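Local structure of hemolysin activator protein CdiB (Acinetobacter baumannii ACICU, 6WIL) at residues Gln28-Gln32 and Leu178-Arg183; Gln31-Gln36 and Arg325-Lys330; Gln443-Leu449 and Gly474-Gln478. The protein probably secretes its partner CdiA toxin across the outer membrane, as a two-partner secretion transporter of the Omp85 superfamily used in contact-dependent growth inhibition. Residues are numbered along the deposited sequence.

Contact 1. Residues Gln28-Gln32 and Leu178-Arg183; sequences QLAQQ and LENLKR
Leu29, in the m,t rotamer, lays CD1 over one face of the Arg183 guanidinium, 3.6 Å from NE. The Arg183 side chain is nearly fully extended, its charge met by Asp283. Residues 28-32, in the linker after helix 8-27, run without regular structure, extended from Leu29 onward, across the last turn of helix 171-181 and the residues after it. CA atoms pair as Leu29-Arg183 (5.7 Å), Ala30-Lys182 (6.0 Å) and Gln31-Glu179 (5.6 Å). Ala30 CB lies 3.7 Å from Lys182 CE. A single hydrogen bond crosses, Gln32 N to Glu179 OE1 (3.1 Å, 153°); Glu179 is salt-bridged by Arg325 through OE1 and by Lys330 through OE2. Gln31, with chi1 and chi2 both m, folds back and NE2 donates to Leu29 O at 2.6 Å. The contact packs the linker against a helix of the second POTRA domain. Gln31 OE1 and Glu179 OE2 are both acceptors yet stand 3.0 Å apart; Lys330, which bonds to both, probably offsets their closeness, consistent with a polar side balanced by barrel cations.

Contact 2. Residues Gln31-Gln36 and Arg325-Lys330; sequences QQTPYQ and RSGQHK
A glycine pressed flat on a tyrosine ring is the oddity: Gly327 CA sits 3.5 Å from the Tyr35 ring centroid, 14° off its normal, a CH-pi contact. Tyr35 reaches it with chi1 p and chi2 near 90° on an extended backbone (-161/172), and its hydroxyl continues to Asp175 of helix 171-181. Tyr35 N donates to Gly327 O (3.0 Å, 155°), and Pro34 CA makes a CA-H...O contact with it (3.0 Å). An ideal CB on Gly327 would clash with Tyr35 O. CA atoms come closest at Tyr35-Gly327 (4.8 Å) and diverge to 9.6 Å at Gln31-Lys330. Gly327 (-63/-17) and Gln328 (-125/5) form the two-residue turn of a hairpin joining barrel strands 308-326 and 329-346. Ser326 N bonds His329 O (2.8 Å), and Ser326 OG accepts from Gln328 N (3.0 Å), an ST turn. Farther along, all-trans Lys330 donates from NZ to Gln31 OE1 (2.9 Å), while Leu29 O holds Gln31 NE2. Lys330 and Arg325 both salt-bridge Glu179: the turn offers backbone and glycine, the strand residues just beside it positive charge.

Contact 3. Residues Gln443-Leu449 and Gly474-Gln478; sequences QYAPKIL and GDNGQ. With C8E ((hydroxyethyloxy)tri(ethyloxy)octane), chain D.
This is an antiparallel strand pairing at the end of the barrel wall, where strands 432-444 and 476-487 part into the long loop that links them. Gln443 and Gly477 form a hydrogen-bonded pair, CA atoms 5.3 Å apart, with Gln443 N to Gly477 O at 2.7 Å and Gly477 N to Gln443 O at 2.9 Å. Gln443, with chi1 and chi2 both t, also sends NE2 to Asp475 O (3.0 Å, 157°); Asp453 O in the loop is its other acceptor. Beyond the bridge the register continues with Tyr444 opposite Asn476, CA atoms 4.5 Å apart. The topology is that of the sixteen-stranded Omp85 barrel, and the intervening residues form its loop L6, carrying the Val-Arg-Gly-Phe motif of this superfamily. Asp475 interrupts the extended chain with helical angles (-64/-36), and in the m rotamer its OD2 accepts from Leu449 N (3.0 Å, 138°), while Ala445 CB lies 4.1 Å from Asp475 CB. A C8E detergent molecule lies against this pairing: Gln478 NE2 donates to its O12 and O15, both at 3.2 Å, and Tyr444 CB is 4.0 Å from alkyl carbon C6.

Contacts 1 and 2 are successive parts of one linker path: they share Gln31 and Gln32, their centres are 12 Å apart, and Glu179 ties them directly, through OE1 to Arg325 NH2 (2.3 Å) and OE2 to Lys330 NZ (2.4 Å), both very short salt bridges. Together they join the linker, a POTRA helix and a barrel hairpin at what is, by the placing of the POTRA domains, the periplasmic side. Contact 3 belongs to the same barrel sheet as the hairpin of contact 2 but is remote, 35 Å from either centre, with nearest atoms about 23 Å from contact 1 and about 21 Å from contact 2. Of the three, it alone includes the bound detergent.

Contact 1. Residues Gln28-Gln32 and Leu178-Arg183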
loop_
_atom_site.group_PDB
_atom_site.type_symbol
_atom_site.label_atom_id
_atom_site.label_comp_id
_atom_site.label_asym_id
_atom_site.label_seq_id
_atom_site.Cartn_x
_atom_site.Cartn_y
_atom_site.Cartn_z
ATOM N N GLN A 28 -1.454 7.469 2.804
ATOM C CA GLN A 28 -2.106 8.751 2.560
ATOM C C GLN A 28 -2.578 8.908 1.121
ATOM O O GLN A 28 -3.418 9.774 0.853
ATOM C CB GLN A 28 -1.162 9.898 2.915
ATOM C CG GLN A 28 -1.151 10.258 4.389
ATOM C CD GLN A 28 -0.006 11.187 4.750
ATOM O OE1 GLN A 28 0.288 12.144 4.031
ATOM N NE2 GLN A 28 0.660 10.895 5.862
ATOM N N LEU A 29 -2.068 8.098 0.197
ATOM C CA LEU A 29 -2.405 8.242 -1.214
ATOM C C LEU A 29 -3.774 7.627 -1.483
ATOM O O LEU A 29 -3.971 6.421 -1.297
ATOM C CB LEU A 29 -1.330 7.596 -2.084
ATOM C CG LEU A 29 0.090 8.087 -1.781
ATOM C CD1 LEU A 29 1.056 7.660 -2.873
ATOM C CD2 LEU A 29 0.126 9.596 -1.587
ATOM N N ALA A 30 -4.712 8.462 -1.929
ATOM C CA ALA A 30 -6.098 8.042 -2.086
ATOM C C ALA A 30 -6.238 7.011 -3.201
ATOM O O ALA A 30 -5.705 7.189 -4.299
ATOM C CB ALA A 30 -6.983 9.254 -2.374
ATOM N N GLN A 31 -6.966 5.935 -2.918
ATOM C CA GLN A 31 -7.253 4.898 -3.897
ATOM C C GLN A 31 -8.660 5.064 -4.454
ATOM O O GLN A 31 -9.493 5.790 -3.904
ATOM C CB GLN A 31 -7.105 3.504 -3.281
ATOM C CG GLN A 31 -5.736 3.245 -2.691
ATOM C CD GLN A 31 -4.621 3.659 -3.630
ATOM O OE1 GLN A 31 -4.372 3.011 -4.647
ATOM N NE2 GLN A 31 -3.947 4.755 -3.298
ATOM N N GLN A 32 -8.912 4.381 -5.567
ATOM C CA GLN A 32 -10.250 4.349 -6.142
ATOM C C GLN A 32 -11.174 3.519 -5.260
ATOM O O GLN A 32 -10.785 2.469 -4.740
ATOM C CB GLN A 32 -10.200 3.783 -7.564
ATOM C CG GLN A 32 -11.494 3.145 -8.066
ATOM C CD GLN A 32 -12.519 4.158 -8.539
ATOM O OE1 GLN A 32 -12.220 5.342 -8.681
ATOM N NE2 GLN A 32 -13.738 3.694 -8.788
ATOM N N LEU A 178 -7.086 8.146 -12.555
ATOM C CA LEU A 178 -7.836 8.823 -11.504
ATOM C C LEU A 178 -7.104 8.759 -10.167
ATOM O O LEU A 178 -7.074 9.743 -9.419
ATOM C CB LEU A 178 -9.230 8.212 -11.390
ATOM C CG LEU A 178 -10.171 8.728 -10.307
ATOM C CD1 LEU A 178 -11.541 8.988 -10.902
ATOM C CD2 LEU A 178 -10.269 7.694 -9.208
ATOM N N GLU A 179 -6.504 7.608 -9.847
ATOM C CA GLU A 179 -5.779 7.483 -8.586
ATOM C C GLU A 179 -4.546 8.375 -8.569
ATOM O O GLU A 179 -4.225 8.982 -7.541
ATOM C CB GLU A 179 -5.387 6.028 -8.343
ATOM C CG GLU A 179 -6.379 5.252 -7.503
ATOM C CD GLU A 179 -6.183 3.754 -7.621
ATOM O OE1 GLU A 179 -7.192 3.032 -7.764
ATOM O OE2 GLU A 179 -5.019 3.298 -7.588
ATOM N N ASN A 180 -3.847 8.466 -9.702
ATOM C CA ASN A 180 -2.685 9.340 -9.797
ATOM C C ASN A 180 -3.069 10.801 -9.600
ATOM O O ASN A 180 -2.329 11.565 -8.968
ATOM C CB ASN A 180 -1.995 9.144 -11.145
ATOM C CG ASN A 180 -1.346 7.787 -11.266
ATOM O OD1 ASN A 180 -1.187 7.079 -10.275
ATOM N ND2 ASN A 180 -0.950 7.422 -12.481
ATOM N N LEU A 181 -4.226 11.210 -10.129
ATOM C CA LEU A 181 -4.642 12.601 -9.988
ATOM C C LEU A 181 -5.155 12.897 -8.586
ATOM O O LEU A 181 -5.093 14.047 -8.137
ATOM C CB LEU A 181 -5.718 12.951 -11.019
ATOM C CG LEU A 181 -5.331 12.914 -12.497
ATOM C CD1 LEU A 181 -6.433 13.513 -13.372
ATOM C CD2 LEU A 181 -4.015 13.631 -12.720
ATOM N N LYS A 182 -5.668 11.890 -7.884
ATOM C CA LYS A 182 -6.180 12.111 -6.538
ATOM C C LYS A 182 -5.078 12.293 -5.505
ATOM O O LYS A 182 -5.386 12.593 -4.348
ATOM C CB LYS A 182 -7.096 10.960 -6.122
ATOM C CG LYS A 182 -8.499 11.077 -6.689
ATOM C CD LYS A 182 -9.234 9.754 -6.615
ATOM C CE LYS A 182 -9.365 9.248 -5.188
ATOM N NZ LYS A 182 -10.351 10.027 -4.392
ATOM N N ARG A 183 -3.811 12.121 -5.888
ATOM C CA ARG A 183 -2.732 12.461 -4.970
ATOM C C ARG A 183 -2.644 13.963 -4.749
ATOM O O ARG A 183 -2.290 14.405 -3.652
ATOM C CB ARG A 183 -1.402 11.922 -5.494
ATOM C CG ARG A 183 -1.319 10.411 -5.490
ATOM C CD ARG A 183 0.014 9.932 -6.021
ATOM N NE ARG A 183 0.032 8.485 -6.196
ATOM C CZ ARG A 183 1.126 7.780 -6.454
ATOM N NH1 ARG A 183 2.301 8.389 -6.557
ATOM N NH2 ARG A 183 1.048 6.466 -6.602
#

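Contact 2. Residues Gln31-Gln36 and Arg325-Lys330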
loop_
_atom_site.group_PDB
_atom_site.type_symbol
_atom_site.label_atom_id
_atom_site.label_comp_id
_atom_site.label_asym_id
_atom_site.label_seq_id
_atom_site.Cartn_x
_atom_site.Cartn_y
_atom_site.Cartn_z
ATOM N N GLN A 31 -6.966 5.935 -2.918
ATOM C CA GLN A 31 -7.253 4.898 -3.897
ATOM C C GLN A 31 -8.660 5.064 -4.454
ATOM O O GLN A 31 -9.493 5.790 -3.904
ATOM C CB GLN A 31 -7.105 3.504 -3.281
ATOM C CG GLN A 31 -5.736 3.245 -2.691
ATOM C CD GLN A 31 -4.621 3.659 -3.630
ATOM O OE1 GLN A 31 -4.372 3.011 -4.647
ATOM N NE2 GLN A 31 -3.947 4.755 -3.298
ATOM N N GLN A 32 -8.912 4.381 -5.567
ATOM C CA GLN A 32 -10.250 4.349 -6.142
ATOM C C GLN A 32 -11.174 3.519 -5.260
ATOM O O GLN A 32 -10.785 2.469 -4.740
ATOM C CB GLN A 32 -10.200 3.783 -7.564
ATOM C CG GLN A 32 -11.494 3.145 -8.066
ATOM C CD GLN A 32 -12.519 4.158 -8.539
ATOM O OE1 GLN A 32 -12.220 5.342 -8.681
ATOM N NE2 GLN A 32 -13.738 3.694 -8.788
ATOM N N THR A 33 -12.395 4.010 -5.076
ATOM C CA THR A 33 -13.364 3.311 -4.248
ATOM C C THR A 33 -13.681 1.946 -4.857
ATOM O O THR A 33 -13.847 1.835 -6.078
ATOM C CB THR A 33 -14.640 4.145 -4.116
ATOM O OG1 THR A 33 -14.307 5.450 -3.626
ATOM C CG2 THR A 33 -15.628 3.490 -3.162
ATOM N N PRO A 34 -13.745 0.888 -4.050
ATOM C CA PRO A 34 -14.056 -0.436 -4.600
ATOM C C PRO A 34 -15.458 -0.507 -5.187
ATOM O O PRO A 34 -16.361 0.240 -4.801
ATOM C CB PRO A 34 -13.910 -1.369 -3.390
ATOM C CG PRO A 34 -13.954 -0.476 -2.190
ATOM C CD PRO A 34 -13.356 0.819 -2.632
ATOM N N TYR A 35 -15.627 -1.425 -6.140
ATOM C CA TYR A 35 -16.898 -1.624 -6.828
ATOM C C TYR A 35 -16.891 -3.002 -7.477
ATOM O O TYR A 35 -15.866 -3.685 -7.517
ATOM C CB TYR A 35 -17.148 -0.527 -7.872
ATOM C CG TYR A 35 -16.077 -0.442 -8.938
ATOM C CD1 TYR A 35 -16.159 -1.203 -10.099
ATOM C CD2 TYR A 35 -14.979 0.395 -8.782
ATOM C CE1 TYR A 35 -15.180 -1.133 -11.073
ATOM C CE2 TYR A 35 -13.995 0.473 -9.751
ATOM C CZ TYR A 35 -14.100 -0.293 -10.893
ATOM O OH TYR A 35 -13.122 -0.219 -11.857
ATOM N N GLN A 36 -18.062 -3.402 -8.000
ATOM C CA GLN A 36 -18.231 -4.660 -8.740
ATOM C C GLN A 36 -18.977 -4.350 -10.039
ATOM O O GLN A 36 -20.174 -4.620 -10.168
ATOM C CB GLN A 36 -18.963 -5.705 -7.903
ATOM C CG GLN A 36 -18.146 -6.268 -6.760
ATOM C CD GLN A 36 -18.720 -7.560 -6.219
ATOM O OE1 GLN A 36 -18.206 -8.644 -6.497
ATOM N NE2 GLN A 36 -19.792 -7.453 -5.442
ATOM N N ARG A 325 -5.096 -4.919 -11.784
ATOM C CA ARG A 325 -6.018 -4.207 -10.912
ATOM C C ARG A 325 -7.447 -4.450 -11.373
ATOM O O ARG A 325 -7.697 -4.872 -12.505
ATOM C CB ARG A 325 -5.724 -2.704 -10.883
ATOM C CG ARG A 325 -6.045 -1.973 -12.169
ATOM C CD ARG A 325 -5.919 -0.480 -11.949
ATOM N NE ARG A 325 -6.913 -0.007 -10.991
ATOM C CZ ARG A 325 -6.692 0.946 -10.092
ATOM N NH1 ARG A 325 -5.501 1.524 -10.012
ATOM N NH2 ARG A 325 -7.662 1.309 -9.264
ATOM N N SER A 326 -8.381 -4.167 -10.474
ATOM C CA SER A 326 -9.803 -4.221 -10.780
ATOM C C SER A 326 -10.532 -3.369 -9.754
ATOM O O SER A 326 -9.915 -2.695 -8.923
ATOM C CB SER A 326 -10.332 -5.657 -10.762
ATOM O OG SER A 326 -10.686 -6.032 -9.440
ATOM N N GLY A 327 -11.863 -3.425 -9.802
ATOM C CA GLY A 327 -12.665 -2.725 -8.818
ATOM C C GLY A 327 -12.471 -3.225 -7.402
ATOM O O GLY A 327 -12.830 -2.522 -6.455
ATOM N N GLN A 328 -11.899 -4.421 -7.230
ATOM C CA GLN A 328 -11.734 -4.993 -5.900
ATOM C C GLN A 328 -10.296 -5.383 -5.572
ATOM O O GLN A 328 -10.059 -5.956 -4.501
ATOM C CB GLN A 328 -12.644 -6.216 -5.730
ATOM C CG GLN A 328 -14.091 -5.953 -6.091
ATOM C CD GLN A 328 -15.052 -6.808 -5.301
ATOM O OE1 GLN A 328 -15.479 -6.432 -4.208
ATOM N NE2 GLN A 328 -15.403 -7.966 -5.848
ATOM N N HIS A 329 -9.330 -5.095 -6.443
ATOM C CA HIS A 329 -7.962 -5.477 -6.122
ATOM C C HIS A 329 -6.978 -4.600 -6.881
ATOM O O HIS A 329 -7.304 -4.012 -7.916
ATOM C CB HIS A 329 -7.710 -6.960 -6.422
ATOM C CG HIS A 329 -7.221 -7.228 -7.812
ATOM N ND1 HIS A 329 -8.068 -7.320 -8.895
ATOM C CD2 HIS A 329 -5.974 -7.445 -8.291
ATOM C CE1 HIS A 329 -7.361 -7.572 -9.984
ATOM N NE2 HIS A 329 -6.087 -7.654 -9.643
ATOM N N LYS A 330 -5.759 -4.532 -6.345
ATOM C CA LYS A 330 -4.652 -3.818 -6.968
ATOM C C LYS A 330 -3.361 -4.549 -6.628
ATOM O O LYS A 330 -3.078 -4.783 -5.451
ATOM C CB LYS A 330 -4.597 -2.363 -6.487
ATOM C CG LYS A 330 -3.540 -1.509 -7.155
ATOM C CD LYS A 330 -3.811 -0.032 -6.893
ATOM C CE LYS A 330 -2.611 0.828 -7.243
ATOM N NZ LYS A 330 -2.898 2.276 -7.066
#

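Contact 3. Residues Gln443-Leu449 and Gly474-Gln478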
loop_
_atom_site.group_PDB
_atom_site.type_symbol
_atom_site.label_atom_id
_atom_site.label_comp_id
_atom_site.label_asym_id
_atom_site.label_seq_id
_atom_site.Cartn_x
_atom_site.Cartn_y
_atom_site.Cartn_z
ATOM N N GLN A 443 9.763 -12.074 9.109
ATOM C CA GLN A 443 11.099 -12.062 8.535
ATOM C C GLN A 443 11.712 -13.450 8.647
ATOM O O GLN A 443 11.622 -14.093 9.697
ATOM C CB GLN A 443 11.987 -11.030 9.239
ATOM C CG GLN A 443 13.464 -11.176 8.963
ATOM C CD GLN A 443 14.278 -10.092 9.630
ATOM O OE1 GLN A 443 13.919 -8.916 9.583
ATOM N NE2 GLN A 443 15.378 -10.482 10.264
ATOM N N TYR A 444 12.329 -13.909 7.558
ATOM C CA TYR A 444 13.012 -15.198 7.515
ATOM C C TYR A 444 14.386 -15.011 6.889
ATOM O O TYR A 444 14.494 -14.522 5.760
ATOM C CB TYR A 444 12.203 -16.233 6.728
ATOM C CG TYR A 444 13.009 -17.454 6.345
ATOM C CD1 TYR A 444 13.291 -18.446 7.277
ATOM C CD2 TYR A 444 13.493 -17.612 5.055
ATOM C CE1 TYR A 444 14.034 -19.561 6.931
ATOM C CE2 TYR A 444 14.234 -18.721 4.699
ATOM C CZ TYR A 444 14.502 -19.692 5.638
ATOM O OH TYR A 444 15.240 -20.796 5.278
ATOM N N ALA A 445 15.427 -15.413 7.613
ATOM C CA ALA A 445 16.806 -15.290 7.153
ATOM C C ALA A 445 17.428 -16.670 6.991
ATOM O O ALA A 445 17.601 -17.386 7.994
ATOM C CB ALA A 445 17.630 -14.454 8.132
ATOM N N PRO A 446 17.775 -17.095 5.773
ATOM C CA PRO A 446 18.464 -18.386 5.627
ATOM C C PRO A 446 19.842 -18.414 6.266
ATOM O O PRO A 446 20.260 -19.469 6.759
ATOM C CB PRO A 446 18.549 -18.572 4.105
ATOM C CG PRO A 446 17.467 -17.708 3.553
ATOM C CD PRO A 446 17.380 -16.528 4.472
ATOM N N LYS A 447 20.562 -17.297 6.275
ATOM C CA LYS A 447 21.920 -17.250 6.797
ATOM C C LYS A 447 21.983 -16.378 8.043
ATOM O O LYS A 447 20.998 -15.761 8.458
ATOM C CB LYS A 447 22.893 -16.729 5.731
ATOM C CG LYS A 447 22.798 -17.472 4.409
ATOM C CD LYS A 447 22.820 -18.976 4.632
ATOM C CE LYS A 447 22.706 -19.742 3.328
ATOM N NZ LYS A 447 21.389 -20.413 3.126
ATOM N N ILE A 448 23.173 -16.345 8.643
ATOM C CA ILE A 448 23.399 -15.527 9.826
ATOM C C ILE A 448 23.286 -14.056 9.456
ATOM O O ILE A 448 23.775 -13.619 8.406
ATOM C CB ILE A 448 24.776 -15.841 10.439
ATOM C CG1 ILE A 448 24.852 -17.312 10.857
ATOM C CG2 ILE A 448 25.072 -14.919 11.614
ATOM C CD1 ILE A 448 23.690 -17.766 11.697
ATOM N N LEU A 449 22.628 -13.286 10.317
ATOM C CA LEU A 449 22.490 -11.849 10.145
ATOM C C LEU A 449 23.352 -11.111 11.159
ATOM O O LEU A 449 23.618 -11.613 12.256
ATOM C CB LEU A 449 21.033 -11.411 10.308
ATOM C CG LEU A 449 20.021 -11.908 9.280
ATOM C CD1 LEU A 449 18.635 -11.414 9.651
ATOM C CD2 LEU A 449 20.407 -11.439 7.888
ATOM N N GLY A 474 15.698 -12.417 17.001
ATOM C CA GLY A 474 16.207 -13.580 16.302
ATOM C C GLY A 474 16.416 -13.225 14.849
ATOM O O GLY A 474 15.965 -12.177 14.381
ATOM N N ASP A 475 17.142 -14.098 14.146
ATOM C CA ASP A 475 17.293 -13.943 12.702
ATOM C C ASP A 475 15.952 -14.086 11.989
ATOM O O ASP A 475 15.686 -13.398 10.994
ATOM C CB ASP A 475 18.299 -14.964 12.175
ATOM C CG ASP A 475 19.718 -14.448 12.208
ATOM O OD1 ASP A 475 19.961 -13.402 12.848
ATOM O OD2 ASP A 475 20.584 -15.072 11.565
ATOM N N ASN A 476 15.098 -14.972 12.483
ATOM C CA ASN A 476 13.735 -15.111 12.004
ATOM C C ASN A 476 12.785 -14.589 13.069
ATOM O O ASN A 476 13.092 -14.614 14.265
ATOM C CB ASN A 476 13.409 -16.570 11.673
ATOM C CG ASN A 476 14.501 -17.240 10.870
ATOM O OD1 ASN A 476 15.163 -16.604 10.050
ATOM N ND2 ASN A 476 14.705 -18.532 11.111
ATOM N N GLY A 477 11.632 -14.105 12.632
ATOM C CA GLY A 477 10.690 -13.531 13.571
ATOM C C GLY A 477 9.418 -13.108 12.874
ATOM O O GLY A 477 9.357 -12.987 11.646
ATOM N N GLN A 478 8.393 -12.888 13.690
ATOM C CA GLN A 478 7.115 -12.387 13.211
ATOM C C GLN A 478 6.324 -11.884 14.406
ATOM O O GLN A 478 6.476 -12.392 15.520
ATOM C CB GLN A 478 6.325 -13.468 12.460
ATOM C CG GLN A 478 5.797 -14.582 13.347
ATOM C CD GLN A 478 5.061 -15.658 12.570
ATOM O OE1 GLN A 478 4.050 -15.394 11.914
ATOM N NE2 GLN A 478 5.569 -16.884 12.639
HETATM C C1 C8E D . 8.573 -17.002 1.199
HETATM C C2 C8E D . 8.964 -16.298 2.498
HETATM C C3 C8E D . 8.087 -15.064 2.707
HETATM C C4 C8E D . 8.449 -14.401 4.035
HETATM C C5 C8E D . 7.994 -15.290 5.190
HETATM C C6 C8E D . 8.543 -14.723 6.496
HETATM C C7 C8E D . 7.578 -15.047 7.632
HETATM C C8 C8E D . 8.009 -16.339 8.322
HETATM O O9 C8E D . 8.284 -16.054 9.664
HETATM C C10 C8E D . 8.718 -17.151 10.418
HETATM C C11 C8E D . 9.241 -16.661 11.767
HETATM O O12 C8E D . 8.714 -17.456 12.792
HETATM C C13 C8E D . 9.316 -17.255 14.040
HETATM C C14 C8E D . 8.691 -18.193 15.072
HETATM O O15 C8E D . 7.392 -18.544 14.683
HETATM C C16 C8E D . 6.698 -19.300 15.636
HETATM C C17 C8E D . 5.190 -19.202 15.392
HETATM O O18 C8E D . 4.853 -19.822 14.182
HETATM C C19 C8E D . 3.482 -20.064 14.028
HETATM C C20 C8E D . 2.961 -19.357 12.777
HETATM O O21 C8E D . 3.691 -19.768 11.654
#